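Local coordinates for conserved protein (Methanothermobacter thermautotrophicus, PDB 2WNY) that is of unknown function but belongs to an RNA-binding family, is encoded in the exosome superoperon and probably acts on or with RNA, at residues 15-20 with 24-29; 28-31 with 36-39; 66-71 with 118-123; 84-89 with 93-98. The protein carries 1 engineered substitution. All coordinates share one frame; numbering follows the deposited sequence.

Contact 1 of 4, residues 15-20 with 24-29; sequences LMVYGT and EKVIEA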
# COMPACT_ATOMS: atom_id res chain seq x y z
N LEU A 15 -6.08 0.16 6.69
CA LEU A 15 -6.37 -1.26 7.05
C LEU A 15 -7.29 -1.29 8.24
O LEU A 15 -7.50 -0.26 8.90
CB LEU A 15 -5.13 -2.15 7.21
CG LEU A 15 -4.18 -2.02 8.40
CD1 LEU A 15 -3.26 -3.23 8.41
CD2 LEU A 15 -3.39 -0.72 8.35
N MET A 16 -7.90 -2.45 8.47
CA MET A 16 -8.99 -2.54 9.41
C MET A 16 -8.66 -3.46 10.55
O MET A 16 -7.88 -4.41 10.39
CB MET A 16 -10.27 -3.01 8.69
CG MET A 16 -10.13 -2.90 7.19
SD MET A 16 -11.58 -2.29 6.37
CE MET A 16 -11.09 -0.58 6.20
N VAL A 17 -9.24 -3.15 11.70
CA VAL A 17 -9.11 -4.02 12.86
C VAL A 17 -10.52 -4.45 13.25
O VAL A 17 -11.32 -3.61 13.70
CB VAL A 17 -8.46 -3.31 14.06
CG1 VAL A 17 -8.25 -4.31 15.22
CG2 VAL A 17 -7.13 -2.65 13.67
N TYR A 18 -10.79 -5.74 13.10
CA TYR A 18 -12.08 -6.29 13.48
C TYR A 18 -12.08 -6.63 14.98
O TYR A 18 -11.04 -6.58 15.65
CB TYR A 18 -12.45 -7.48 12.59
CG TYR A 18 -12.84 -7.02 11.20
CD1 TYR A 18 -14.17 -6.77 10.87
CD2 TYR A 18 -11.86 -6.77 10.23
CE1 TYR A 18 -14.53 -6.30 9.62
CE2 TYR A 18 -12.21 -6.30 8.96
CZ TYR A 18 -13.53 -6.06 8.67
OH TYR A 18 -13.88 -5.59 7.44
N GLY A 19 -13.26 -6.94 15.50
CA GLY A 19 -13.43 -7.13 16.94
C GLY A 19 -12.55 -8.23 17.51
O GLY A 19 -12.04 -8.08 18.60
N THR A 20 -12.37 -9.34 16.79
CA THR A 20 -11.53 -10.42 17.31
C THR A 20 -10.04 -10.18 17.10
O THR A 20 -9.23 -10.96 17.58
CB THR A 20 -11.85 -11.76 16.65
OG1 THR A 20 -11.60 -11.67 15.24
CG2 THR A 20 -13.30 -12.15 16.95
N GLU A 24 -2.31 -4.71 17.96
CA GLU A 24 -0.84 -4.73 17.88
C GLU A 24 -0.31 -5.61 16.75
O GLU A 24 0.64 -5.24 16.08
CB GLU A 24 -0.21 -5.18 19.20
CG GLU A 24 -0.04 -4.07 20.20
CD GLU A 24 0.69 -4.53 21.44
OE1 GLU A 24 1.92 -4.26 21.54
OE2 GLU A 24 0.04 -5.15 22.31
N LYS A 25 -0.92 -6.78 16.57
CA LYS A 25 -0.57 -7.63 15.42
C LYS A 25 -0.98 -7.06 14.07
O LYS A 25 -0.29 -7.29 13.08
CB LYS A 25 -1.18 -9.02 15.60
CG LYS A 25 -0.59 -9.73 16.79
CD LYS A 25 -0.85 -11.22 16.74
CE LYS A 25 -2.07 -11.57 17.53
NZ LYS A 25 -2.31 -13.03 17.53
N VAL A 26 -2.14 -6.37 14.00
CA VAL A 26 -2.52 -5.71 12.77
C VAL A 26 -1.45 -4.64 12.40
O VAL A 26 -1.04 -4.51 11.24
CB VAL A 26 -3.94 -5.12 12.86
CG1 VAL A 26 -4.31 -4.34 11.57
CG2 VAL A 26 -4.99 -6.26 13.07
N ILE A 27 -1.02 -3.88 13.40
CA ILE A 27 -0.01 -2.84 13.20
C ILE A 27 1.33 -3.51 12.88
O ILE A 27 2.05 -3.03 12.00
CB ILE A 27 0.09 -1.89 14.41
CG1 ILE A 27 -1.09 -0.90 14.41
CG2 ILE A 27 1.39 -1.11 14.37
CD1 ILE A 27 -1.34 -0.25 15.75
N GLU A 28 1.66 -4.61 13.56
CA GLU A 28 2.87 -5.36 13.16
C GLU A 28 2.83 -5.73 11.66
O GLU A 28 3.83 -5.59 10.96
CB GLU A 28 3.05 -6.61 14.01
CG GLU A 28 4.34 -7.38 13.74
CD GLU A 28 4.37 -8.72 14.47
OE1 GLU A 28 3.61 -8.90 15.43
OE2 GLU A 28 5.15 -9.60 14.06
N ALA A 29 1.68 -6.22 11.18
CA ALA A 29 1.51 -6.52 9.75
C ALA A 29 1.71 -5.28 8.87
O ALA A 29 2.44 -5.31 7.89
CB ALA A 29 0.12 -7.15 9.50
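Val26 has chi1 at 177°, which carries CG1 away from its own backbone N and out of helix 24-29 toward the strand, and Leu15 comes to meet it with CG held between its own backbone N and carbonyl carbon (chi1 72°). The two side chains pass alongside one another, pointing opposite ways, and Leu15 CD1 ends 3.5 Å from Val26 CG1. The branch point follows closely, Leu15 CG lying 3.9 Å from the same methyl. Leu15 CD1 also comes within 3.8 Å of Val26 O. Two residues along, Val17 offers CG2, the methyl beside its backbone N, at 3.9 Å from Val26 CG1. Between these two contacts the strand backbone supplies a third, Met16 O at 3.8 Å from Val26 CG1. One methyl is therefore pressed against two side chains and the peptide oxygen that lies between them. The closest CA atoms across the two segments are those of Val17 and Val26, 6.8 Å apart. The helix segment runs at 163° to strand 15-17, nearly antiparallel, as befits a beta-alpha unit in which the chain doubles back over the sheet it has just left. Met16 O also accepts a hydrogen bond from Lys99 NZ. Beyond the pair, Leu15 and Val17 lean on Leu55 of the adjacent strand 51-59, while Lys99, at the start of helix 99-103, packs against both Leu15 and Val26.

Contact 2 of 4, residues 28-31 with 36-39; sequences EALR and GATP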
# COMPACT_ATOMS: atom_id res chain seq x y z
N GLU A 28 1.66 -4.61 13.56
CA GLU A 28 2.87 -5.36 13.16
C GLU A 28 2.83 -5.73 11.66
O GLU A 28 3.83 -5.59 10.96
CB GLU A 28 3.05 -6.61 14.01
CG GLU A 28 4.34 -7.38 13.74
CD GLU A 28 4.37 -8.72 14.47
OE1 GLU A 28 3.61 -8.90 15.43
OE2 GLU A 28 5.15 -9.60 14.06
N ALA A 29 1.68 -6.22 11.18
CA ALA A 29 1.51 -6.52 9.75
C ALA A 29 1.71 -5.28 8.87
O ALA A 29 2.44 -5.31 7.89
CB ALA A 29 0.12 -7.15 9.50
N LEU A 30 1.07 -4.17 9.22
CA LEU A 30 1.31 -2.91 8.50
C LEU A 30 2.78 -2.54 8.45
O LEU A 30 3.28 -2.13 7.40
CB LEU A 30 0.54 -1.77 9.16
CG LEU A 30 0.92 -0.34 8.75
CD1 LEU A 30 0.51 -0.13 7.27
CD2 LEU A 30 0.20 0.66 9.63
N ARG A 31 3.48 -2.68 9.57
CA ARG A 31 4.92 -2.35 9.63
C ARG A 31 5.83 -3.33 8.92
O ARG A 31 7.03 -3.10 8.82
CB ARG A 31 5.35 -2.15 11.09
CG ARG A 31 4.80 -0.84 11.63
CD ARG A 31 5.13 -0.60 13.07
NE ARG A 31 4.48 0.64 13.48
CZ ARG A 31 4.23 0.98 14.74
NH1 ARG A 31 4.58 0.19 15.74
NH2 ARG A 31 3.62 2.14 14.98
N GLY A 36 7.63 1.68 10.67
CA GLY A 36 7.49 2.97 11.32
C GLY A 36 6.16 3.65 11.08
O GLY A 36 5.93 4.74 11.60
N ALA A 37 5.26 3.04 10.30
CA ALA A 37 3.98 3.71 10.07
C ALA A 37 3.28 3.91 11.42
O ALA A 37 3.29 3.03 12.27
CB ALA A 37 3.10 2.91 9.09
N THR A 38 2.73 5.09 11.61
CA THR A 38 1.98 5.36 12.83
C THR A 38 0.61 5.86 12.39
O THR A 38 0.44 7.05 12.12
CB THR A 38 2.69 6.38 13.74
OG1 THR A 38 2.90 7.60 13.02
CG2 THR A 38 4.03 5.83 14.22
N PRO A 39 -0.35 4.94 12.27
CA PRO A 39 -1.64 5.28 11.71
C PRO A 39 -2.51 6.07 12.67
O PRO A 39 -2.36 5.97 13.91
CB PRO A 39 -2.28 3.91 11.43
CG PRO A 39 -1.56 2.95 12.32
CD PRO A 39 -0.19 3.49 12.52
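Arg31 donates from NE and NH2 together to a single atom, the carbonyl oxygen of Ala37. Arg31 NE lies 2.9 Å from Ala37 O, and Arg31 NH2 is also 2.9 Å from Ala37 O. Because one acceptor serves two donors, each bond is bent to the same degree, with an N-H...O angle of 148°. The oxygen sits within 1° of the guanidinium plane; seen from the peptide, NE lies in the carbonyl plane, whereas NH2 is tilted 20° from it. The paired bonds fix the rotation of the guanidinium. An extended chain from CG to NE carries the group out to the loop, and on the way Arg31 CG passes 3.9 Å from Gly36 N. Farther out, Thr38 CG2 lies 3.8 Å from Arg31 NH2. The bonds close the connection between helix 23-30 and strand 40-45, a loop in which Gly36 takes a left-handed backbone conformation, easy for a glycine. Leu30 carries the apolar, buried part of the contact. Leu30 CD2 touches Ala37 CB at 3.7 Å and also meets the proline ring at CG, with Leu30 CD2 to Pro39 CG at 3.9 Å. Tyr13 of strand 8-17 packs against Leu30, Ala37 and Pro39 alike.

Contact 3 of 4, residues 66-71 with 118-123; sequences REFMEK and LKIKVE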
# COMPACT_ATOMS: atom_id res chain seq x y z
N ARG A 66 11.56 5.78 0.50
CA ARG A 66 12.65 5.16 -0.22
C ARG A 66 12.82 3.71 0.19
O ARG A 66 13.05 2.85 -0.67
CB ARG A 66 13.94 5.98 -0.08
CG ARG A 66 13.83 7.33 -0.85
CD ARG A 66 15.13 8.12 -0.79
NE ARG A 66 16.10 7.69 -1.80
CZ ARG A 66 17.30 7.20 -1.51
NH1 ARG A 66 17.71 7.07 -0.25
NH2 ARG A 66 18.11 6.84 -2.50
N GLU A 67 12.70 3.43 1.48
CA GLU A 67 12.74 2.05 1.98
C GLU A 67 11.60 1.21 1.39
O GLU A 67 11.76 0.01 1.07
CB GLU A 67 12.64 2.02 3.52
CG GLU A 67 12.62 0.59 4.08
CD GLU A 67 12.96 0.51 5.56
OE1 GLU A 67 13.31 1.53 6.18
OE2 GLU A 67 12.90 -0.61 6.11
N PHE A 68 10.43 1.82 1.28
CA PHE A 68 9.30 1.15 0.66
C PHE A 68 9.61 0.78 -0.81
O PHE A 68 9.35 -0.35 -1.25
CB PHE A 68 8.07 2.02 0.72
CG PHE A 68 6.89 1.43 -0.01
CD1 PHE A 68 6.01 0.59 0.65
CD2 PHE A 68 6.70 1.68 -1.37
CE1 PHE A 68 4.91 0.02 -0.03
CE2 PHE A 68 5.61 1.13 -2.06
CZ PHE A 68 4.72 0.29 -1.40
N MET A 69 10.14 1.73 -1.56
CA MET A 69 10.44 1.50 -2.98
C MET A 69 11.50 0.40 -3.14
O MET A 69 11.44 -0.40 -4.08
CB MET A 69 10.88 2.78 -3.69
CG MET A 69 9.72 3.74 -4.04
SD MET A 69 8.32 2.96 -4.91
CE MET A 69 9.20 2.47 -6.43
N GLU A 70 12.46 0.36 -2.22
CA GLU A 70 13.46 -0.70 -2.20
C GLU A 70 12.78 -2.08 -2.10
O GLU A 70 13.06 -2.98 -2.89
CB GLU A 70 14.38 -0.53 -1.00
CG GLU A 70 15.54 0.41 -1.18
CD GLU A 70 16.68 0.05 -0.23
OE1 GLU A 70 16.40 -0.21 0.97
OE2 GLU A 70 17.84 0.01 -0.68
N LYS A 71 11.87 -2.24 -1.15
CA LYS A 71 11.18 -3.52 -0.95
C LYS A 71 10.18 -3.78 -2.09
O LYS A 71 10.08 -4.90 -2.60
CB LYS A 71 10.48 -3.53 0.41
CG LYS A 71 9.55 -4.71 0.66
CD LYS A 71 10.31 -6.00 0.92
CE LYS A 71 9.38 -7.04 1.53
NZ LYS A 71 10.19 -8.07 2.24
N LEU A 118 -3.03 0.17 -0.15
CA LEU A 118 -2.12 1.28 -0.44
C LEU A 118 -2.58 2.08 -1.66
O LEU A 118 -2.94 1.51 -2.71
CB LEU A 118 -0.70 0.77 -0.65
CG LEU A 118 -0.20 -0.25 0.37
CD1 LEU A 118 1.10 -0.87 -0.12
CD2 LEU A 118 -0.02 0.37 1.73
N LYS A 119 -2.63 3.39 -1.50
CA LYS A 119 -2.82 4.29 -2.63
C LYS A 119 -1.48 4.98 -2.83
O LYS A 119 -1.10 5.87 -2.05
CB LYS A 119 -3.95 5.29 -2.37
CG LYS A 119 -4.18 6.27 -3.52
CD LYS A 119 -5.36 7.21 -3.25
CE LYS A 119 -4.94 8.49 -2.52
NZ LYS A 119 -3.95 9.31 -3.29
N ILE A 120 -0.75 4.55 -3.84
CA ILE A 120 0.60 5.05 -4.07
C ILE A 120 0.62 6.14 -5.17
O ILE A 120 0.37 5.85 -6.35
CB ILE A 120 1.56 3.90 -4.46
CG1 ILE A 120 1.56 2.78 -3.41
CG2 ILE A 120 3.02 4.45 -4.65
CD1 ILE A 120 2.19 1.44 -3.91
N LYS A 121 0.93 7.38 -4.77
CA LYS A 121 1.05 8.48 -5.73
C LYS A 121 2.40 8.41 -6.47
O LYS A 121 3.44 8.84 -5.97
CB LYS A 121 0.84 9.85 -5.08
CG LYS A 121 0.63 11.01 -6.11
CD LYS A 121 0.30 12.31 -5.41
CE LYS A 121 0.26 13.47 -6.39
NZ LYS A 121 0.04 14.74 -5.66
N VAL A 122 2.34 7.88 -7.69
CA VAL A 122 3.52 7.67 -8.50
C VAL A 122 3.97 8.99 -9.12
O VAL A 122 3.15 9.76 -9.64
CB VAL A 122 3.25 6.61 -9.59
CG1 VAL A 122 4.44 6.45 -10.56
CG2 VAL A 122 2.88 5.27 -8.93
N GLU A 123 5.26 9.27 -9.02
CA GLU A 123 5.86 10.40 -9.73
C GLU A 123 5.59 10.23 -11.21
O GLU A 123 6.05 9.25 -11.83
CB GLU A 123 7.36 10.48 -9.46
CG GLU A 123 8.03 11.73 -10.01
CD GLU A 123 9.55 11.70 -9.85
OE1 GLU A 123 10.14 10.59 -9.84
OE2 GLU A 123 10.14 12.78 -9.74
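Phe68 makes all the close contacts from helix 66-71, meeting Leu118 and Ile120 of the strand with the far end of its ring. The contacts are purely apolar. Phe68 CZ comes to 3.7 Å from Ile120 CD1, and Phe68 CE2 stands 3.9 Å from the same methyl. On the other flank Phe68 CE1 is 3.9 Å from Leu118 CD1, while Phe68 CZ is 4.0 Å from it, so CZ is shared between the two aliphatic tips. Setting CG anti to the backbone N (chi1 175°) directs the phenyl group toward the sheet, and the two strand side chains come up from the opposite direction, both methyls meeting the ring obliquely. Leu118 and Ile120, two residues apart, stand on the same face of strand 118-122. Replacing this ring by an alanine is likely to leave both methyl tips without a partner and open a gap between helix and sheet. A second, aromatic kind of contact borders the first: Trp107 meets the Phe68 ring with planes about 35° apart, and its indole also takes a cation-pi contact from Lys71. Ile11, on strand 8-17, packs against Phe68 as well. With all three partners buried and apolar, helix 62-76 is held to the sheet here by shape and exclusion of water, while the strand's backbone polar groups pair with strands 92-98 and 8-17.

Contact 4 of 4, residues 84-89 with 93-98; sequences EDRFDE and LFLRLD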
# COMPACT_ATOMS: atom_id res chain seq x y z
N GLU A 84 -0.23 -3.62 -13.74
CA GLU A 84 -0.59 -2.74 -14.86
C GLU A 84 -2.02 -2.22 -14.84
O GLU A 84 -2.28 -1.09 -15.26
CB GLU A 84 -0.32 -3.46 -16.19
CG GLU A 84 1.16 -3.62 -16.51
CD GLU A 84 1.43 -4.32 -17.83
OE1 GLU A 84 0.84 -5.40 -18.10
OE2 GLU A 84 2.25 -3.79 -18.61
N ASP A 85 -2.94 -3.05 -14.35
CA ASP A 85 -4.36 -2.70 -14.35
C ASP A 85 -4.80 -2.05 -13.03
O ASP A 85 -5.94 -1.64 -12.89
CB ASP A 85 -5.21 -3.93 -14.67
CG ASP A 85 -4.75 -5.16 -13.91
OD1 ASP A 85 -4.86 -5.16 -12.66
OD2 ASP A 85 -4.28 -6.11 -14.56
N ARG A 86 -3.87 -1.94 -12.09
CA ARG A 86 -4.18 -1.37 -10.78
C ARG A 86 -3.91 0.14 -10.70
O ARG A 86 -4.08 0.74 -9.64
CB ARG A 86 -3.40 -2.10 -9.69
CG ARG A 86 -3.63 -3.60 -9.62
CD ARG A 86 -2.77 -4.20 -8.52
NE ARG A 86 -2.47 -5.61 -8.76
CZ ARG A 86 -2.84 -6.62 -7.98
NH1 ARG A 86 -3.54 -6.39 -6.88
NH2 ARG A 86 -2.51 -7.86 -8.30
N PHE A 87 -3.50 0.75 -11.81
CA PHE A 87 -3.26 2.20 -11.87
C PHE A 87 -4.56 2.93 -12.20
O PHE A 87 -5.34 2.43 -13.01
CB PHE A 87 -2.25 2.53 -12.98
CG PHE A 87 -0.84 2.12 -12.67
CD1 PHE A 87 0.08 3.06 -12.20
CD2 PHE A 87 -0.42 0.80 -12.87
CE1 PHE A 87 1.40 2.69 -11.92
CE2 PHE A 87 0.90 0.42 -12.59
CZ PHE A 87 1.81 1.37 -12.11
N ASP A 88 -4.79 4.11 -11.62
CA ASP A 88 -5.95 4.92 -12.04
C ASP A 88 -5.59 5.92 -13.17
O ASP A 88 -4.46 5.91 -13.67
CB ASP A 88 -6.64 5.61 -10.85
CG ASP A 88 -5.82 6.74 -10.23
OD1 ASP A 88 -4.76 7.12 -10.77
OD2 ASP A 88 -6.25 7.27 -9.18
N GLU A 89 -6.56 6.75 -13.56
CA GLU A 89 -6.36 7.73 -14.64
C GLU A 89 -5.47 8.91 -14.22
O GLU A 89 -5.05 9.70 -15.06
CB GLU A 89 -7.71 8.21 -15.21
CG GLU A 89 -8.78 8.55 -14.13
CD GLU A 89 -9.97 9.35 -14.66
OE1 GLU A 89 -9.92 9.85 -15.81
OE2 GLU A 89 -10.97 9.50 -13.92
N LEU A 93 -1.18 4.31 -8.11
CA LEU A 93 -1.16 2.86 -8.15
C LEU A 93 -1.86 2.36 -6.90
O LEU A 93 -1.41 2.64 -5.77
CB LEU A 93 0.28 2.32 -8.18
CG LEU A 93 0.51 0.83 -7.91
CD1 LEU A 93 -0.23 -0.07 -8.91
CD2 LEU A 93 2.00 0.50 -7.92
N PHE A 94 -2.94 1.61 -7.09
CA PHE A 94 -3.68 1.03 -5.96
C PHE A 94 -3.29 -0.41 -5.78
O PHE A 94 -3.51 -1.25 -6.67
CB PHE A 94 -5.17 1.12 -6.19
CG PHE A 94 -5.71 2.51 -6.10
CD1 PHE A 94 -6.27 2.97 -4.91
CD2 PHE A 94 -5.68 3.35 -7.20
CE1 PHE A 94 -6.79 4.27 -4.83
CE2 PHE A 94 -6.21 4.65 -7.12
CZ PHE A 94 -6.77 5.10 -5.94
N LEU A 95 -2.73 -0.70 -4.62
CA LEU A 95 -2.19 -2.02 -4.33
C LEU A 95 -2.73 -2.50 -2.99
O LEU A 95 -2.59 -1.82 -1.97
CB LEU A 95 -0.66 -1.95 -4.29
CG LEU A 95 0.07 -3.25 -3.97
CD1 LEU A 95 -0.27 -4.34 -5.01
CD2 LEU A 95 1.57 -2.99 -3.89
N ARG A 96 -3.36 -3.67 -3.02
CA ARG A 96 -3.86 -4.32 -1.82
C ARG A 96 -3.02 -5.54 -1.52
O ARG A 96 -2.78 -6.38 -2.40
CB ARG A 96 -5.30 -4.77 -2.02
CG ARG A 96 -6.25 -3.71 -2.49
CD ARG A 96 -7.66 -4.24 -2.53
NE ARG A 96 -8.56 -3.23 -3.10
CZ ARG A 96 -9.88 -3.28 -3.05
NH1 ARG A 96 -10.49 -4.30 -2.46
NH2 ARG A 96 -10.60 -2.31 -3.60
N LEU A 97 -2.61 -5.67 -0.26
CA LEU A 97 -1.77 -6.79 0.16
C LEU A 97 -2.47 -7.55 1.27
O LEU A 97 -3.14 -6.94 2.14
CB LEU A 97 -0.40 -6.28 0.63
CG LEU A 97 0.51 -5.54 -0.38
CD1 LEU A 97 1.65 -4.80 0.34
CD2 LEU A 97 1.07 -6.47 -1.45
N ASP A 98 -2.35 -8.88 1.22
CA ASP A 98 -2.96 -9.75 2.21
C ASP A 98 -2.45 -9.40 3.61
O ASP A 98 -1.24 -9.32 3.83
CB ASP A 98 -2.69 -11.23 1.91
CG ASP A 98 -3.51 -12.15 2.80
OD1 ASP A 98 -4.59 -12.57 2.37
OD2 ASP A 98 -3.11 -12.40 3.95
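Phe87 and Leu93 meet ring face to methyl: Leu93 CD1 lies 4.0 Å from the centroid of the Phe87 ring and 15° off its normal, a CH-pi contact, while Leu93 CB sits 3.9 Å from Phe87 CE1. Ala132, Val133 and Ile136 of helix 129-139 also touch this ring, and a serine at Phe87 would probably leave the Leu93 methyl without its aromatic cover and open a gap before that helix. Asp88 and Phe94 meet differently. The carboxylate approaches the ring at its edge, with Asp88 OD2 3.3 Å from Phe94 CE2 and the two planes 68° apart. Its other oxygen, OD1, accepts from the backbone N of both Asn90 and Asn92, which holds the carboxylate in place. Arg86 lies alongside the strand, its CB 3.1 Å from Phe94 O, and its extended chain brings the guanidinium over Leu95, so that CD1 of Leu95 is 4.3 Å from Arg86 NH1, beneath one face of the group. The NE of this arginine is bonded to Glu82 O. Between the side chains the backbones are tied once, Phe94 N to Arg86 O at 2.9 Å with an N-H...O angle of 167°. Phe87 and Leu93 form a single beta bridge, and Asp88 OD1 forms an Asx turn with Asn90 N and, through Asn92 N, closes the tight reversal into strand 92-98.

In the fold
All four contacts belong to one alpha+beta fold built on a single antiparallel sheet. Contacts 1 and 2 come first along the chain, share Glu28 and Ala29 of helix 23-30, and lie with centres about 10 Å apart; they touch where Leu15 packs on Leu30. Contacts 3 and 4 have centres about 12 Å apart, and contact 4 is nested within the loop that contact 3 closes. Strands 115-122 and 92-98 are neighbours, joined by backbone pairing of Leu118 with Leu95 and Ile120 with Leu93. The centre of contact 1 is about 22 Å from those of contacts 3 and 4, yet strands 8-17 and 115-122 are adjacent, so one sheet joins contacts on opposite sides of the chain's centre.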